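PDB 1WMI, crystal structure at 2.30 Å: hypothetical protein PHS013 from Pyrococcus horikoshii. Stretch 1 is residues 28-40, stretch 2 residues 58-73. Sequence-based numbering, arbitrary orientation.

Stretch 1 28-40: EFRDILEYEPVPR
Stretch 2, residues 58-73: RARLGDYRVIYSVNWK

How do the backbones lie? Helix 28-33 runs in roughly the same direction as strand 65-71, their axes 29° apart and 12.5 Å at closest approach. Strands 58-60 and 65-71 pair through Ala59 N to Val66 O (2.7 Å) and Val66 N to Ala59 O (2.8 Å). Phe29 CA lies 8.1 Å from Leu61 CA; past the helix, a loop brings Pro37 CA (phi/psi -65/-30) to 6.9 Å from Val70 CA.

What fills the gap between helix and sheet? Phe29 (chi1 t, chi2 53°) points toward the strands. Its CZ packs 3.2 Å from Ala59 CB and its CE2 3.2 Å from Val66 CG2, both tight. Leu61 (m, p) sets CD1 over one ring face, 4.1 Å from Phe29 CD2, as a CH-pi contact.

How do the aromatic rings meet? The edge of Phe29 approaches the face of Tyr68 (chi1 p, chi2 95°), offset, with planes at 73° and centroids 5.8 Å apart.

What ties the loop down? Tyr68 OH donates a 2.6 Å hydrogen bond to Pro37 O, satisfying a polar group among apolar neighbours. Pro37, ring C-gamma endo, adds apolar packing: CB lies 4.1 Å from Val70 CG1 (chi1 t), and CG 3.5 Å from CH2 of Trp72 (m, chi2 95°).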

# COMPACT_ATOMS: atom_id res chain seq x y z
N GLU A 28 19.22 -2.84 0.26
CA GLU A 28 18.92 -1.57 -0.39
C GLU A 28 17.88 -0.85 0.44
O GLU A 28 17.93 0.37 0.61
CB GLU A 28 18.38 -1.75 -1.82
CG GLU A 28 18.13 -0.40 -2.48
CD GLU A 28 17.29 -0.46 -3.73
OE1 GLU A 28 16.11 -0.90 -3.65
OE2 GLU A 28 17.79 -0.07 -4.80
N PHE A 29 16.93 -1.62 0.97
CA PHE A 29 15.88 -1.07 1.82
C PHE A 29 16.55 -0.44 3.03
O PHE A 29 16.18 0.65 3.45
CB PHE A 29 14.92 -2.18 2.24
CG PHE A 29 13.78 -1.72 3.11
CD1 PHE A 29 12.96 -0.67 2.71
CD2 PHE A 29 13.50 -2.38 4.30
CE1 PHE A 29 11.87 -0.29 3.47
CE2 PHE A 29 12.41 -2.00 5.08
CZ PHE A 29 11.60 -0.96 4.66
N ARG A 30 17.55 -1.12 3.59
CA ARG A 30 18.30 -0.59 4.73
C ARG A 30 19.02 0.71 4.36
O ARG A 30 19.00 1.68 5.10
CB ARG A 30 19.34 -1.60 5.22
CG ARG A 30 20.30 -1.02 6.26
CD ARG A 30 21.65 -1.74 6.26
NE ARG A 30 22.32 -1.63 4.97
CZ ARG A 30 23.47 -2.22 4.65
NH1 ARG A 30 23.97 -2.05 3.44
NH2 ARG A 30 24.11 -2.98 5.53
N ASP A 31 19.67 0.70 3.20
CA ASP A 31 20.41 1.88 2.74
C ASP A 31 19.48 3.08 2.56
O ASP A 31 19.81 4.21 2.91
CB ASP A 31 21.14 1.56 1.43
CG ASP A 31 22.34 0.65 1.63
OD1 ASP A 31 22.90 0.17 0.62
OD2 ASP A 31 22.73 0.41 2.79
N ILE A 32 18.29 2.83 2.00
CA ILE A 32 17.33 3.90 1.79
C ILE A 32 16.73 4.38 3.10
O ILE A 32 16.53 5.58 3.31
CB ILE A 32 16.22 3.44 0.82
CG1 ILE A 32 16.82 3.25 -0.58
CG2 ILE A 32 15.09 4.46 0.81
CD1 ILE A 32 15.90 2.65 -1.59
N LEU A 33 16.45 3.44 3.99
CA LEU A 33 15.87 3.76 5.30
C LEU A 33 16.72 4.77 6.10
O LEU A 33 16.18 5.61 6.84
CB LEU A 33 15.72 2.46 6.10
CG LEU A 33 14.31 1.94 6.42
CD1 LEU A 33 13.36 2.17 5.25
CD2 LEU A 33 14.41 0.47 6.78
N GLU A 34 18.04 4.69 5.94
CA GLU A 34 18.93 5.60 6.65
C GLU A 34 18.77 7.06 6.22
O GLU A 34 19.14 7.97 6.96
CB GLU A 34 20.38 5.14 6.48
CG GLU A 34 20.66 3.84 7.21
CD GLU A 34 22.02 3.25 6.89
OE1 GLU A 34 22.34 2.17 7.43
OE2 GLU A 34 22.78 3.86 6.11
N TYR A 35 18.23 7.28 5.03
CA TYR A 35 18.00 8.64 4.55
C TYR A 35 16.53 9.01 4.62
O TYR A 35 16.17 10.12 5.02
CB TYR A 35 18.47 8.79 3.10
CG TYR A 35 19.96 8.81 2.93
CD1 TYR A 35 20.74 9.78 3.54
CD2 TYR A 35 20.59 7.86 2.13
CE1 TYR A 35 22.13 9.82 3.34
CE2 TYR A 35 21.97 7.89 1.93
CZ TYR A 35 22.73 8.87 2.53
OH TYR A 35 24.09 8.90 2.32
N GLU A 36 15.68 8.07 4.22
CA GLU A 36 14.24 8.26 4.19
C GLU A 36 13.55 7.19 5.04
O GLU A 36 13.51 6.03 4.67
CB GLU A 36 13.77 8.14 2.73
CG GLU A 36 12.32 8.53 2.51
CD GLU A 36 12.13 10.03 2.52
OE1 GLU A 36 10.98 10.49 2.72
OE2 GLU A 36 13.13 10.76 2.31
N PRO A 37 13.01 7.58 6.20
CA PRO A 37 12.33 6.65 7.10
C PRO A 37 11.04 6.01 6.54
O PRO A 37 10.69 4.88 6.90
CB PRO A 37 12.07 7.50 8.33
CG PRO A 37 11.86 8.86 7.74
CD PRO A 37 13.00 8.94 6.76
N VAL A 38 10.35 6.74 5.68
CA VAL A 38 9.13 6.22 5.08
C VAL A 38 9.16 6.36 3.56
O VAL A 38 8.59 7.29 2.99
CB VAL A 38 7.86 6.94 5.61
CG1 VAL A 38 6.60 6.24 5.10
CG2 VAL A 38 7.87 6.96 7.14
N PRO A 39 9.87 5.45 2.88
CA PRO A 39 9.98 5.47 1.41
C PRO A 39 8.68 4.90 0.85
O PRO A 39 8.67 3.81 0.27
CB PRO A 39 11.18 4.58 1.15
CG PRO A 39 11.06 3.55 2.23
CD PRO A 39 10.74 4.39 3.44
N ARG A 40 7.59 5.63 1.03
CA ARG A 40 6.27 5.21 0.61
C ARG A 40 6.13 4.64 -0.79
O ARG A 40 5.62 3.53 -0.96
CB ARG A 40 5.27 6.36 0.78
CG ARG A 40 3.88 6.05 0.23
CD ARG A 40 2.82 6.13 1.31
NE ARG A 40 1.47 6.20 0.75
CZ ARG A 40 0.34 6.12 1.45
NH1 ARG A 40 -0.83 6.20 0.82
NH2 ARG A 40 0.38 5.96 2.76
N ARG A 58 4.76 -0.84 7.72
CA ARG A 58 4.85 -2.11 7.01
C ARG A 58 5.36 -1.80 5.61
O ARG A 58 4.74 -1.03 4.88
CB ARG A 58 3.50 -2.81 6.88
CG ARG A 58 3.63 -4.13 6.12
CD ARG A 58 2.62 -4.26 4.99
NE ARG A 58 2.70 -3.16 4.04
CZ ARG A 58 1.78 -2.92 3.11
NH1 ARG A 58 1.93 -1.90 2.28
NH2 ARG A 58 0.72 -3.70 3.01
N ALA A 59 6.49 -2.39 5.26
CA ALA A 59 7.07 -2.19 3.94
C ALA A 59 6.95 -3.48 3.16
O ALA A 59 7.04 -4.57 3.72
CB ALA A 59 8.53 -1.78 4.06
N ARG A 60 6.75 -3.34 1.85
CA ARG A 60 6.62 -4.49 0.98
C ARG A 60 7.88 -4.58 0.11
O ARG A 60 8.21 -3.65 -0.64
CB ARG A 60 5.35 -4.37 0.13
CG ARG A 60 4.98 -5.62 -0.65
CD ARG A 60 3.63 -5.48 -1.33
NE ARG A 60 2.52 -5.51 -0.38
CZ ARG A 60 2.18 -6.57 0.35
NH1 ARG A 60 1.15 -6.50 1.19
NH2 ARG A 60 2.86 -7.70 0.25
N LEU A 61 8.60 -5.69 0.22
CA LEU A 61 9.81 -5.87 -0.57
C LEU A 61 9.58 -6.86 -1.71
O LEU A 61 10.51 -7.27 -2.39
CB LEU A 61 10.96 -6.35 0.32
CG LEU A 61 11.73 -5.25 1.07
CD1 LEU A 61 10.82 -4.50 2.03
CD2 LEU A 61 12.89 -5.88 1.81
N GLY A 62 8.32 -7.23 -1.93
CA GLY A 62 8.00 -8.17 -2.99
C GLY A 62 7.45 -9.47 -2.44
O GLY A 62 6.28 -9.54 -2.04
N ASP A 63 8.29 -10.50 -2.39
CA ASP A 63 7.88 -11.80 -1.89
C ASP A 63 7.58 -11.82 -0.40
O ASP A 63 7.06 -12.81 0.12
CB ASP A 63 8.94 -12.86 -2.22
CG ASP A 63 9.18 -13.00 -3.71
OD1 ASP A 63 10.05 -13.80 -4.10
OD2 ASP A 63 8.50 -12.32 -4.49
N TYR A 64 7.90 -10.73 0.29
CA TYR A 64 7.65 -10.67 1.72
C TYR A 64 7.46 -9.24 2.20
O TYR A 64 7.66 -8.29 1.44
CB TYR A 64 8.79 -11.35 2.49
CG TYR A 64 10.13 -10.67 2.34
CD1 TYR A 64 10.60 -9.78 3.31
CD2 TYR A 64 10.94 -10.90 1.22
CE1 TYR A 64 11.84 -9.14 3.18
CE2 TYR A 64 12.18 -10.27 1.08
CZ TYR A 64 12.62 -9.39 2.06
OH TYR A 64 13.83 -8.76 1.90
N ARG A 65 7.05 -9.09 3.45
CA ARG A 65 6.83 -7.78 4.05
C ARG A 65 7.67 -7.60 5.31
O ARG A 65 7.92 -8.56 6.05
CB ARG A 65 5.35 -7.63 4.41
CG ARG A 65 4.41 -7.60 3.21
CD ARG A 65 2.96 -7.73 3.66
NE ARG A 65 2.70 -9.07 4.18
CZ ARG A 65 1.70 -9.37 5.00
NH1 ARG A 65 1.54 -10.62 5.42
NH2 ARG A 65 0.87 -8.42 5.42
N VAL A 66 8.11 -6.37 5.55
CA VAL A 66 8.89 -6.09 6.75
C VAL A 66 8.18 -5.02 7.56
O VAL A 66 7.70 -4.02 7.02
CB VAL A 66 10.33 -5.59 6.40
CG1 VAL A 66 11.02 -6.58 5.47
CG2 VAL A 66 10.27 -4.23 5.77
N ILE A 67 8.09 -5.25 8.87
CA ILE A 67 7.46 -4.29 9.78
C ILE A 67 8.56 -3.66 10.63
O ILE A 67 9.41 -4.36 11.18
CB ILE A 67 6.42 -4.97 10.70
CG1 ILE A 67 5.32 -5.60 9.85
CG2 ILE A 67 5.81 -3.93 11.63
CD1 ILE A 67 4.12 -6.10 10.66
N TYR A 68 8.53 -2.34 10.74
CA TYR A 68 9.56 -1.63 11.49
C TYR A 68 9.02 -0.42 12.22
O TYR A 68 7.90 0.03 11.97
CB TYR A 68 10.68 -1.20 10.54
CG TYR A 68 10.29 -0.17 9.49
CD1 TYR A 68 10.49 1.19 9.70
CD2 TYR A 68 9.76 -0.57 8.27
CE1 TYR A 68 10.19 2.13 8.72
CE2 TYR A 68 9.45 0.35 7.28
CZ TYR A 68 9.67 1.70 7.51
OH TYR A 68 9.39 2.63 6.53
N SER A 69 9.82 0.11 13.14
CA SER A 69 9.43 1.28 13.90
C SER A 69 10.37 2.44 13.62
O SER A 69 11.53 2.24 13.26
CB SER A 69 9.42 0.97 15.39
OG SER A 69 10.68 0.49 15.80
N VAL A 70 9.86 3.65 13.80
CA VAL A 70 10.66 4.84 13.59
C VAL A 70 10.55 5.69 14.85
O VAL A 70 9.46 6.10 15.24
CB VAL A 70 10.17 5.68 12.38
CG1 VAL A 70 11.00 6.97 12.25
CG2 VAL A 70 10.28 4.87 11.11
N ASN A 71 11.69 5.91 15.48
CA ASN A 71 11.77 6.72 16.69
C ASN A 71 12.34 8.02 16.17
O ASN A 71 13.55 8.14 15.96
CB ASN A 71 12.73 6.08 17.69
CG ASN A 71 12.64 6.71 19.06
OD1 ASN A 71 11.97 7.72 19.25
ND2 ASN A 71 13.33 6.12 20.03
N TRP A 72 11.46 9.00 15.95
CA TRP A 72 11.88 10.28 15.43
C TRP A 72 12.79 11.07 16.35
O TRP A 72 13.70 11.75 15.88
CB TRP A 72 10.65 11.13 15.09
CG TRP A 72 9.73 10.44 14.13
CD1 TRP A 72 8.63 9.69 14.44
CD2 TRP A 72 9.83 10.42 12.70
NE1 TRP A 72 8.04 9.21 13.30
CE2 TRP A 72 8.76 9.64 12.21
CE3 TRP A 72 10.73 10.98 11.78
CZ2 TRP A 72 8.55 9.41 10.84
CZ3 TRP A 72 10.53 10.75 10.42
CH2 TRP A 72 9.44 9.97 9.96
N LYS A 73 12.57 10.96 17.65
CA LYS A 73 13.37 11.68 18.64
C LYS A 73 14.84 11.26 18.60
O LYS A 73 15.73 12.09 18.53
CB LYS A 73 12.81 11.45 20.04
CG LYS A 73 13.33 12.42 21.10
CD LYS A 73 14.18 11.74 22.17
CE LYS A 73 15.62 11.55 21.74
NZ LYS A 73 16.43 12.80 21.77